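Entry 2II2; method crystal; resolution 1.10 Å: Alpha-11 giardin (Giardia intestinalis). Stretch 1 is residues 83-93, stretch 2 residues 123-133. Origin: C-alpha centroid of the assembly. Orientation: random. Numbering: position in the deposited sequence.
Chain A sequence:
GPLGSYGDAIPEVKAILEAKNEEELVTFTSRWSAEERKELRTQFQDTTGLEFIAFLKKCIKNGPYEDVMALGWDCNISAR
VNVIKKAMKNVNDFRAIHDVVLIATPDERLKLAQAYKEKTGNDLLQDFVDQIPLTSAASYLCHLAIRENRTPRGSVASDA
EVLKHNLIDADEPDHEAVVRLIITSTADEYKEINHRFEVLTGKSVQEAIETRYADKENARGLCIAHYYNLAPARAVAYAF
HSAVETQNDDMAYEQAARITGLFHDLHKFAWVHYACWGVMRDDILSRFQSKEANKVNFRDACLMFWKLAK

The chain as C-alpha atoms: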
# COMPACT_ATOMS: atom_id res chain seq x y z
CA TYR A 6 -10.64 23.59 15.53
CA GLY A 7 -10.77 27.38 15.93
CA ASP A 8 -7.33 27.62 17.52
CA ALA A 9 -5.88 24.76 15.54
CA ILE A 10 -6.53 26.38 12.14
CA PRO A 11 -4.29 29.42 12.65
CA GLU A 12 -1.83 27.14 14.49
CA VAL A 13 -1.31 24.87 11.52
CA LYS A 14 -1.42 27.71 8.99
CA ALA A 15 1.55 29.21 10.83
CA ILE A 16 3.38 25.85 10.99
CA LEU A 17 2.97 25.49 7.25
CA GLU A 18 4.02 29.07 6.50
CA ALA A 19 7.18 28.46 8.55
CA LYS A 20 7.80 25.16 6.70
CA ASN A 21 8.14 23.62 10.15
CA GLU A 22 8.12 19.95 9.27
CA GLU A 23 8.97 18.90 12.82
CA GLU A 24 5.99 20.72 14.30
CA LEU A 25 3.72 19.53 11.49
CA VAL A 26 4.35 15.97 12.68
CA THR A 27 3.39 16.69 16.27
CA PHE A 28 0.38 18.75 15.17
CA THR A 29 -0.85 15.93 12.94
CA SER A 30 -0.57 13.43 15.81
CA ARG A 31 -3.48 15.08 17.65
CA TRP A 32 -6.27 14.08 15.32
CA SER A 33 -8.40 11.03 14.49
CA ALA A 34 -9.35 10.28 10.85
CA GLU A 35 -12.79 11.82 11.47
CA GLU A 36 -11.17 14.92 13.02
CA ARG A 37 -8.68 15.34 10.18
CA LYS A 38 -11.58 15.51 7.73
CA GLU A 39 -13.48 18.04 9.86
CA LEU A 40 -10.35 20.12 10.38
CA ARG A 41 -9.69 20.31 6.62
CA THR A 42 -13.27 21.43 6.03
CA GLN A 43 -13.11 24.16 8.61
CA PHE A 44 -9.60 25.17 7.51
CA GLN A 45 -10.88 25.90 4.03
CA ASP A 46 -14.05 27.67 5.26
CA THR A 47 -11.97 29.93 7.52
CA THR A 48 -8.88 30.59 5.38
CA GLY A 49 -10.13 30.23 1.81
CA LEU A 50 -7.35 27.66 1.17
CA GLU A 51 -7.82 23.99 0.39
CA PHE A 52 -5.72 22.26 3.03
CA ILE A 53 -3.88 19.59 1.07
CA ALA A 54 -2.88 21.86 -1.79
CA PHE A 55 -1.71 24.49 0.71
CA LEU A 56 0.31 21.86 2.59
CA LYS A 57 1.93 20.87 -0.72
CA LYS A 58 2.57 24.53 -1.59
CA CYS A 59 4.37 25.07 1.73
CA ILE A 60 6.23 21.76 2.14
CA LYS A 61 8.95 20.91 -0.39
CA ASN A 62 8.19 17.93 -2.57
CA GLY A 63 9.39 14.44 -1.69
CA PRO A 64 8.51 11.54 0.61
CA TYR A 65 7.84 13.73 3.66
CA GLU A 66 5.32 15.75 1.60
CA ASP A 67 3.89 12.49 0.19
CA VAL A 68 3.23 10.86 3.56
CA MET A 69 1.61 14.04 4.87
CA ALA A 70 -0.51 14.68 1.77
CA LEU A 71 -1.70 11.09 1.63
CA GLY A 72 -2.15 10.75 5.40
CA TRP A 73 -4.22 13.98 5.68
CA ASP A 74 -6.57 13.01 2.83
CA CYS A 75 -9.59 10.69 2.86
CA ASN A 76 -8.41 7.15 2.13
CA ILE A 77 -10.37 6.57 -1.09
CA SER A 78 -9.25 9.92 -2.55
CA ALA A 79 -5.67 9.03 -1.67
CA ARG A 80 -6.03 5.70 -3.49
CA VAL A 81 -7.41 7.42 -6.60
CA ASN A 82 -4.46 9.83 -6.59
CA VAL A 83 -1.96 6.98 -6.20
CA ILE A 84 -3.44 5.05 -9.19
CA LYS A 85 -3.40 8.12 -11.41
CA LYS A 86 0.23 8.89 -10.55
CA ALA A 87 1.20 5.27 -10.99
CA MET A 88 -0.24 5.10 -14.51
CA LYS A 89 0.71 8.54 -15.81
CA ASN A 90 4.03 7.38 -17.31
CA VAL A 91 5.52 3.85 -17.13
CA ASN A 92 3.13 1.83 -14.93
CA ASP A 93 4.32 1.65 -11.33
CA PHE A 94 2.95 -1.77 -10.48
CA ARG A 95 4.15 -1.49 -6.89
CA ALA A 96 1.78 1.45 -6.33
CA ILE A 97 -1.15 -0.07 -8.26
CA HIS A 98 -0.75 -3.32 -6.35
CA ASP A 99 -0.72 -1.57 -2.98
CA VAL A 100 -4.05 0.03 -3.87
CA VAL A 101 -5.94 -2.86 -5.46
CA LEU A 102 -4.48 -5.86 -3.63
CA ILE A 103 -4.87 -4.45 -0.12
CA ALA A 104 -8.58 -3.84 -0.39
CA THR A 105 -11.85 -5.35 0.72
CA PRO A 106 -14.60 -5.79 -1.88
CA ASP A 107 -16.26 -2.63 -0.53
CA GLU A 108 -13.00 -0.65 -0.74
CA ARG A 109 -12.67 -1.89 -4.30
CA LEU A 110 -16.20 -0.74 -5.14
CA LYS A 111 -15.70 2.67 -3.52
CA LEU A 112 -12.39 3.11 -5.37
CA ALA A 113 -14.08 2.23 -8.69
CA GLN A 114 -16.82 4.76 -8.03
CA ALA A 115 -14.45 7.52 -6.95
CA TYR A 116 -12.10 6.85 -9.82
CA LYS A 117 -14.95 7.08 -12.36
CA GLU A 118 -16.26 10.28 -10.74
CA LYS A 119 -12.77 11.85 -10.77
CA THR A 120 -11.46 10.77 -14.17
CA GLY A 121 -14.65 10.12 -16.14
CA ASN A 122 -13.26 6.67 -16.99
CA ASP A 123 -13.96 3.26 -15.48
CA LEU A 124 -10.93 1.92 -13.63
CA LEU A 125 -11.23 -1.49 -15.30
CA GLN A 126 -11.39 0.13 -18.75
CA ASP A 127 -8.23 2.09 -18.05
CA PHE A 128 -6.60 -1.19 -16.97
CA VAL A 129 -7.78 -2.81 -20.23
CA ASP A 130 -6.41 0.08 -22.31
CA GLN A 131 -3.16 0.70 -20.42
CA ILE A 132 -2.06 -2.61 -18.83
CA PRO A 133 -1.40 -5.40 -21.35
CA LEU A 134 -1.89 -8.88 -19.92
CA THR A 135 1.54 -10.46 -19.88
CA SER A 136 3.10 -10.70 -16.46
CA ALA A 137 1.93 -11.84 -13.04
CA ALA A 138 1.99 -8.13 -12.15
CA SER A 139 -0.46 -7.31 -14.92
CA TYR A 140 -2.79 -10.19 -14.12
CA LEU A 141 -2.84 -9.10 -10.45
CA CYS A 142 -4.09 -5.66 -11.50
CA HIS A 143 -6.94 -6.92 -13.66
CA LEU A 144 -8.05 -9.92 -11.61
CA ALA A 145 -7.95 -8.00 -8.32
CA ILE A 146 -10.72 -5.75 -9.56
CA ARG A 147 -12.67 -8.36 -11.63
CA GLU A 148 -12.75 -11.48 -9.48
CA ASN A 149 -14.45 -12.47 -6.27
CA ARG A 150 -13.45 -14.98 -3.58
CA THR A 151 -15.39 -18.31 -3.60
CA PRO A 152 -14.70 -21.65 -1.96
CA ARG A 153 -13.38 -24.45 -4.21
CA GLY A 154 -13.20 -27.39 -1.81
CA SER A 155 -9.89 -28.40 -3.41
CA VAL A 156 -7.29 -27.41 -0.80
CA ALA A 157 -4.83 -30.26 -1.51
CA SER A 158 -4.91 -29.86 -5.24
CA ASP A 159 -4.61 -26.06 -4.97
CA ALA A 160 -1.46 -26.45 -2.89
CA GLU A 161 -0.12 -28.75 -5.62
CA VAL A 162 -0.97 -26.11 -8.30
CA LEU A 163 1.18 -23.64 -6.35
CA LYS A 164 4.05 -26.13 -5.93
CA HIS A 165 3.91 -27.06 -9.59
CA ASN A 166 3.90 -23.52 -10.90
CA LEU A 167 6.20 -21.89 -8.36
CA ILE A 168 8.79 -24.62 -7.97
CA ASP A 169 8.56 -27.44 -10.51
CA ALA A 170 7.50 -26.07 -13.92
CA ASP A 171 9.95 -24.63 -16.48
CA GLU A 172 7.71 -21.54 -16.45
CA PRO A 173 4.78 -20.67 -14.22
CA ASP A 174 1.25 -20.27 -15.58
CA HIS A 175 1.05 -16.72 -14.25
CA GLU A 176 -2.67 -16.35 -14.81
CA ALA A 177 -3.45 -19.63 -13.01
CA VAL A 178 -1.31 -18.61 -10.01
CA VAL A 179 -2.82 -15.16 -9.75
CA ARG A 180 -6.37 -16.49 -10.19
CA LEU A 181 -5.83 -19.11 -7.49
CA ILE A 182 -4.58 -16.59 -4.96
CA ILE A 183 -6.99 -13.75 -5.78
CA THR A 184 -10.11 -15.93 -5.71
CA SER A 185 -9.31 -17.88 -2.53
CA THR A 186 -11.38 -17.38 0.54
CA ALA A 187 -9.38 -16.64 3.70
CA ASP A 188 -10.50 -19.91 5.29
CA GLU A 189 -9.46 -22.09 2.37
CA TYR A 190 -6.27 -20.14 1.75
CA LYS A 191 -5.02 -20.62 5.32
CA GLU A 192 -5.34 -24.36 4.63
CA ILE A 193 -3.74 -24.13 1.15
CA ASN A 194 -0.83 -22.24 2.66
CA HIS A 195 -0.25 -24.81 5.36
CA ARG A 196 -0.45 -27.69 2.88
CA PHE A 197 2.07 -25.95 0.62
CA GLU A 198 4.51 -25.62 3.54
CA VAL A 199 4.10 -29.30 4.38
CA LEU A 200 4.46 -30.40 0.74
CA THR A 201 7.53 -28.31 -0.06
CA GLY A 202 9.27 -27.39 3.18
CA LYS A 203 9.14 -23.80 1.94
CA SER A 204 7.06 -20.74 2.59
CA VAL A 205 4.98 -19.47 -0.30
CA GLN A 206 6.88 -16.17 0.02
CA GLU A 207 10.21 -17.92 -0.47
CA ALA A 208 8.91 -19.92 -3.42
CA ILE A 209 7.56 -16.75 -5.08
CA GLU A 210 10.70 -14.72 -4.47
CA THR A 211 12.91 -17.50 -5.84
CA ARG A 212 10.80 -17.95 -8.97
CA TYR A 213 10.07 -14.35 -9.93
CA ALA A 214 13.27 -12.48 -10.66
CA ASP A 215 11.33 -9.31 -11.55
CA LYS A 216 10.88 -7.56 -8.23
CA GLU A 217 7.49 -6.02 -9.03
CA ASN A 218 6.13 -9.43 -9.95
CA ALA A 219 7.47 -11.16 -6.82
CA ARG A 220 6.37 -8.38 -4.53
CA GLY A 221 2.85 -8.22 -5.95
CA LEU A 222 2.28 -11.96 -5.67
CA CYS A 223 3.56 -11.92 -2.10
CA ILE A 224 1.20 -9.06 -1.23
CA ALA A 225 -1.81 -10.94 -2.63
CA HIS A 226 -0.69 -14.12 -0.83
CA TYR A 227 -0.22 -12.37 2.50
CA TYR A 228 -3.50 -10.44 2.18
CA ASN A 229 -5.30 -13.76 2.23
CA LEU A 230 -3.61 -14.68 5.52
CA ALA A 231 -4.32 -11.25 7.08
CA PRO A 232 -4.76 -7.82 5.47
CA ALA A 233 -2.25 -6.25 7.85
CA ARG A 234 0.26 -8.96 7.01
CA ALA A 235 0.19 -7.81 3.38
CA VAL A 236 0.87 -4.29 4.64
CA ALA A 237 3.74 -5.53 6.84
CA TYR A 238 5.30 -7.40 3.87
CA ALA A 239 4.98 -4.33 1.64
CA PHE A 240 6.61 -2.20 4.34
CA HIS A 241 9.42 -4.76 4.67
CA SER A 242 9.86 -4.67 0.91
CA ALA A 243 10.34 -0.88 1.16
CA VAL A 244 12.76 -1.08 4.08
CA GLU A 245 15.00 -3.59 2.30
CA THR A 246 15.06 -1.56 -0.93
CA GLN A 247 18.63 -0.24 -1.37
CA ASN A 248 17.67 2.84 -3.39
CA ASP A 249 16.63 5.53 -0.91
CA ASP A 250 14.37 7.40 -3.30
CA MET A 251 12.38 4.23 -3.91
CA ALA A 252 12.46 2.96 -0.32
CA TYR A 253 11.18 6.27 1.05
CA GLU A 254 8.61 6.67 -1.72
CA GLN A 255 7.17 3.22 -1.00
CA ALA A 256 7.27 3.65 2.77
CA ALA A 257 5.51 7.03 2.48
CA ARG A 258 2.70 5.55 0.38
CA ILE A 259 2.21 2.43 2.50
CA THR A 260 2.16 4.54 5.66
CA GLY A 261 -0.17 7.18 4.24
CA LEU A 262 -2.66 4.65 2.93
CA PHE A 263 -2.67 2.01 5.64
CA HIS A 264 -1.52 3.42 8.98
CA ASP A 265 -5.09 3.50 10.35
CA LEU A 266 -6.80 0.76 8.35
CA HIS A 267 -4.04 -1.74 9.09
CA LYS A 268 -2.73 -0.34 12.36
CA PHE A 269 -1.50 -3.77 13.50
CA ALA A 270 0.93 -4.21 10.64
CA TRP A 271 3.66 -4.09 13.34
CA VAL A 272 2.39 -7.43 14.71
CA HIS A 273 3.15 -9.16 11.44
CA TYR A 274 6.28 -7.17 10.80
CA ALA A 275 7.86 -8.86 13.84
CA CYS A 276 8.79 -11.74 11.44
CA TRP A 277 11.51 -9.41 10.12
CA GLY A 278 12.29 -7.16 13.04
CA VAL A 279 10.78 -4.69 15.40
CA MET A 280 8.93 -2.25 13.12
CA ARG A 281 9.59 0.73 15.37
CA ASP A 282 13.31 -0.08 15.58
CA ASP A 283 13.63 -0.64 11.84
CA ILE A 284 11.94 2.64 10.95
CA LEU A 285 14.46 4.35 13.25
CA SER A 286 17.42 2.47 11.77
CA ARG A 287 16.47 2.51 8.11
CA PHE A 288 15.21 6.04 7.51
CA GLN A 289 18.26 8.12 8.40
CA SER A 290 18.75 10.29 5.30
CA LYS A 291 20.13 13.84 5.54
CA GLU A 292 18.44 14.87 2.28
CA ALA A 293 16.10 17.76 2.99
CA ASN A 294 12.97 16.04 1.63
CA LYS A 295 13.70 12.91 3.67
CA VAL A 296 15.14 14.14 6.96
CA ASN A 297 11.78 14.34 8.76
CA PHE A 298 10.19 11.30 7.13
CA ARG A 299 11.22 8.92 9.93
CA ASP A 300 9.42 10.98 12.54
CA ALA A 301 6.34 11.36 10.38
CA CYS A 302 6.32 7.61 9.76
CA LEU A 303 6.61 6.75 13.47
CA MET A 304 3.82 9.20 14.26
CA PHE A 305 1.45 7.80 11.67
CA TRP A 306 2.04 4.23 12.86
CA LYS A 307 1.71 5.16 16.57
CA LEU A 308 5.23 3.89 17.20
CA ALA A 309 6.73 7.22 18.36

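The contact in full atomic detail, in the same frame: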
# COMPACT_ATOMS: atom_id res chain seq x y z
N VAL A 83 -3.07 7.92 -6.03
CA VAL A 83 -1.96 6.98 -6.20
C VAL A 83 -2.08 6.25 -7.54
O VAL A 83 -1.09 6.10 -8.25
CB VAL A 83 -1.93 5.97 -5.02
CG1 VAL A 83 -0.99 4.81 -5.33
CG2 VAL A 83 -1.50 6.68 -3.72
N ILE A 84 -3.28 5.75 -7.89
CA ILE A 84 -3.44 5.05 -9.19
C ILE A 84 -3.12 5.98 -10.34
O ILE A 84 -2.40 5.61 -11.27
CB ILE A 84 -4.86 4.47 -9.40
CG1 ILE A 84 -5.14 3.38 -8.37
CG2 ILE A 84 -5.03 3.91 -10.83
CD1 ILE A 84 -4.25 2.18 -8.48
N LYS A 85 -3.68 7.19 -10.32
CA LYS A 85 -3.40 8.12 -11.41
C LYS A 85 -1.90 8.40 -11.58
O LYS A 85 -1.39 8.38 -12.70
CB LYS A 85 -4.21 9.41 -11.26
CG LYS A 85 -5.70 9.26 -11.62
CD LYS A 85 -5.91 8.72 -13.04
CE LYS A 85 -5.67 9.79 -14.10
NZ LYS A 85 -6.16 9.37 -15.45
N LYS A 86 -1.19 8.65 -10.48
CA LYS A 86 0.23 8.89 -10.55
C LYS A 86 0.97 7.66 -11.08
O LYS A 86 1.92 7.77 -11.88
CB LYS A 86 0.78 9.29 -9.18
CG LYS A 86 2.25 9.56 -9.19
CD LYS A 86 2.81 9.82 -7.81
CE LYS A 86 4.29 10.20 -7.94
NZ LYS A 86 5.02 10.23 -6.65
N ALA A 87 0.55 6.50 -10.61
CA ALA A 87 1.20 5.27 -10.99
C ALA A 87 1.09 4.98 -12.48
O ALA A 87 1.94 4.31 -13.04
CB ALA A 87 0.59 4.11 -10.21
N MET A 88 0.01 5.45 -13.11
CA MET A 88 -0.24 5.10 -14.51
C MET A 88 0.10 6.22 -15.49
O MET A 88 0.01 6.03 -16.69
CB MET A 88 -1.69 4.67 -14.68
CG MET A 88 -1.97 3.39 -13.91
SD MET A 88 -3.60 2.69 -14.12
CE MET A 88 -3.53 2.23 -15.84
N LYS A 89 0.47 7.37 -14.97
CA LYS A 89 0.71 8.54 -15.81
C LYS A 89 1.81 8.30 -16.84
O LYS A 89 1.67 8.67 -18.03
CB LYS A 89 1.05 9.75 -14.95
CG LYS A 89 1.21 11.02 -15.77
CD LYS A 89 1.64 12.22 -14.93
CE LYS A 89 1.73 13.48 -15.78
NZ LYS A 89 0.41 13.87 -16.34
N ASN A 90 2.92 7.71 -16.41
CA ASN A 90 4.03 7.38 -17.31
C ASN A 90 4.20 5.85 -17.29
O ASN A 90 3.21 5.15 -17.43
CB ASN A 90 5.27 8.20 -16.91
CG ASN A 90 5.00 9.72 -16.98
OD1 ASN A 90 4.75 10.26 -18.06
ND2 ASN A 90 5.02 10.39 -15.84
N VAL A 91 5.40 5.31 -17.15
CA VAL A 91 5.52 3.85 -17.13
C VAL A 91 4.76 3.34 -15.89
O VAL A 91 4.91 3.88 -14.78
CB VAL A 91 6.98 3.38 -17.10
CG1 VAL A 91 7.08 1.88 -17.03
CG2 VAL A 91 7.75 3.91 -18.33
N ASN A 92 3.93 2.32 -16.05
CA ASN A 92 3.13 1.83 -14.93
C ASN A 92 3.99 1.44 -13.74
O ASN A 92 4.91 0.63 -13.87
CB ASN A 92 2.25 0.66 -15.32
CG ASN A 92 1.14 1.07 -16.27
OD1 ASN A 92 0.64 2.19 -16.22
ND2 ASN A 92 0.74 0.14 -17.13
N ASP A 93 3.67 2.02 -12.59
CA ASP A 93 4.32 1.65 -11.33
C ASP A 93 3.44 0.57 -10.70
O ASP A 93 2.44 0.86 -10.00
CB ASP A 93 4.42 2.85 -10.40
CG ASP A 93 5.05 2.53 -9.06
OD1 ASP A 93 5.27 1.33 -8.79
OD2 ASP A 93 5.30 3.45 -8.27
N ASP A 123 -13.94 4.43 -16.34
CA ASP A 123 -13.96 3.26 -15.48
C ASP A 123 -12.54 2.78 -15.25
O ASP A 123 -11.75 2.66 -16.18
CB ASP A 123 -14.76 2.11 -16.14
CG ASP A 123 -16.23 2.45 -16.33
OD1 ASP A 123 -16.78 3.25 -15.55
OD2 ASP A 123 -16.85 1.88 -17.26
N LEU A 124 -12.23 2.48 -13.99
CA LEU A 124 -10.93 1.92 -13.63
C LEU A 124 -10.57 0.69 -14.45
O LEU A 124 -9.47 0.60 -15.00
CB LEU A 124 -10.96 1.58 -12.13
CG LEU A 124 -9.61 1.05 -11.61
CD1 LEU A 124 -8.52 2.06 -11.77
CD2 LEU A 124 -9.72 0.66 -10.13
N LEU A 125 -11.50 -0.26 -14.54
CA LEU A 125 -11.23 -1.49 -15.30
C LEU A 125 -10.93 -1.19 -16.76
O LEU A 125 -10.05 -1.80 -17.34
CB LEU A 125 -12.39 -2.49 -15.18
CG LEU A 125 -12.21 -3.82 -15.92
CD1 LEU A 125 -10.96 -4.57 -15.51
CD2 LEU A 125 -13.46 -4.68 -15.71
N GLN A 126 -11.63 -0.22 -17.34
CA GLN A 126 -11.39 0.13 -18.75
C GLN A 126 -9.99 0.75 -18.96
O GLN A 126 -9.29 0.45 -19.93
CB GLN A 126 -12.50 1.03 -19.28
CG GLN A 126 -12.56 1.13 -20.80
CD GLN A 126 -12.71 -0.21 -21.50
OE1 GLN A 126 -13.27 -1.17 -20.96
NE2 GLN A 126 -12.24 -0.27 -22.73
N ASP A 127 -9.59 1.57 -18.00
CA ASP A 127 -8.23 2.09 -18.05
C ASP A 127 -7.20 0.98 -17.89
O ASP A 127 -6.15 1.02 -18.54
CB ASP A 127 -8.03 3.20 -17.00
CG ASP A 127 -8.59 4.56 -17.45
OD1 ASP A 127 -9.06 4.69 -18.60
OD2 ASP A 127 -8.60 5.49 -16.61
N PHE A 128 -7.47 -0.01 -17.03
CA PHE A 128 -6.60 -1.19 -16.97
C PHE A 128 -6.56 -1.94 -18.31
O PHE A 128 -5.48 -2.30 -18.78
CB PHE A 128 -7.03 -2.15 -15.86
CG PHE A 128 -6.64 -1.70 -14.46
CD1 PHE A 128 -6.15 -0.42 -14.18
CD2 PHE A 128 -6.83 -2.58 -13.40
CE1 PHE A 128 -5.82 -0.06 -12.88
CE2 PHE A 128 -6.50 -2.23 -12.10
CZ PHE A 128 -6.01 -0.99 -11.84
N VAL A 129 -7.72 -2.14 -18.93
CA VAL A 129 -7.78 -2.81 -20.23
C VAL A 129 -6.95 -2.04 -21.26
O VAL A 129 -6.20 -2.64 -22.01
CB VAL A 129 -9.25 -2.99 -20.72
CG1 VAL A 129 -9.29 -3.40 -22.20
CG2 VAL A 129 -10.00 -4.00 -19.83
N ASP A 130 -7.10 -0.72 -21.29
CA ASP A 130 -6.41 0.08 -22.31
C ASP A 130 -4.91 0.25 -22.05
O ASP A 130 -4.13 0.37 -23.00
CB ASP A 130 -7.05 1.46 -22.44
CG ASP A 130 -8.24 1.46 -23.37
OD1 ASP A 130 -8.14 0.87 -24.46
OD2 ASP A 130 -9.26 2.08 -22.99
N GLN A 131 -4.50 0.25 -20.77
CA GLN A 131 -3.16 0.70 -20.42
C GLN A 131 -2.25 -0.36 -19.80
O GLN A 131 -1.07 -0.09 -19.58
CB GLN A 131 -3.22 1.92 -19.49
CG GLN A 131 -3.88 3.15 -20.10
CD GLN A 131 -3.91 4.33 -19.15
OE1 GLN A 131 -2.96 4.58 -18.43
NE2 GLN A 131 -5.01 5.08 -19.17
N ILE A 132 -2.82 -1.53 -19.45
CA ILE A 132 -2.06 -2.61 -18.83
C ILE A 132 -2.24 -3.90 -19.63
O ILE A 132 -3.18 -4.66 -19.37
CB ILE A 132 -2.51 -2.86 -17.34
CG1 ILE A 132 -2.39 -1.57 -16.53
CG2 ILE A 132 -1.64 -3.94 -16.72
CD1 ILE A 132 -2.91 -1.70 -15.08
N PRO A 133 -1.35 -4.13 -20.60
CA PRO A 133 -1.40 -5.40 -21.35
C PRO A 133 -1.25 -6.57 -20.39
O PRO A 133 -0.55 -6.47 -19.36
CB PRO A 133 -0.18 -5.31 -22.27
CG PRO A 133 0.02 -3.84 -22.44
CD PRO A 133 -0.28 -3.26 -21.10
O HOH W 1 -8.14 8.21 -16.91
O HOH W 2 -4.03 6.85 -16.53
O HOH W 3 -1.80 7.04 -18.54

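This is a small, mainly apolar contact between two nearly parallel helices, centred on Met88, closed at one end by a single direct hydrogen bond and bordered by water bridges. The helix axes run 13° apart in the same direction and come no closer than 12.4 Å. At that spacing the backbones do not touch, and side chains must fill the gap. The two stretches together bury 325 Å².

Met88 has the largest covered area, 91 Å². Its CA-to-CB bond points toward the second stretch, and its chi angles are m, t and p. The sulfur sits at the edge of the Phe128 ring, near the ring plane. Met88 SD lies 3.7 Å from Phe128 CE1 and 5.0 Å from the ring centroid, 75° off the ring normal. This is a sulfur-aromatic contact made through the ring edge. The methyl group reaches further along the second helix. Met88 CE is 4.0 Å from Ile132 CG1, 4.0 Å from Asp127 O and 3.5 Å from Gln131 OE1. One methyl thus meets both apolar and polar atoms.

Nearer the start of the second helix, Ile84 meets Leu124. Ile84 CG2 and Leu124 CD1 are 4.1 Å apart, a further apolar contact. The CA-to-CB bond of Leu124 points sideways, but the end of its side chain comes nearer to the first stretch.

The direct hydrogen bond lies at the other end. Asn92, in the loop after the first helix, donates from ND2 to Gln131 O at 3.1 Å, with an N-H...O angle of 150°. Gln131 O is in the last turn of the second helix, and no backbone N within the stretch bonds to it. Asn92 ND2 also packs 3.6 Å from Ile132 CG1. Ile132 is the first residue to leave helical phi/psi.

Water links the polar groups beside this apolar packing. Lys85 NZ donates to water 1 at 2.7 Å, and the same water donates to Asp127 OD2 at 2.8 Å. The lysine and aspartate are therefore joined through water, with no direct contact between them. Water 3 donates to both Met88 O, at 2.8 Å, and Gln131 OE1, at 2.7 Å. It ties the backbone of the first stretch to a side chain of the second. Water 2 donates to Gln131 OE1 at 3.1 Å and accepts a weak bond from Lys85 NZ at 3.5 Å. Gln131 OE1 thus receives two waters while lying against the Met88 methyl.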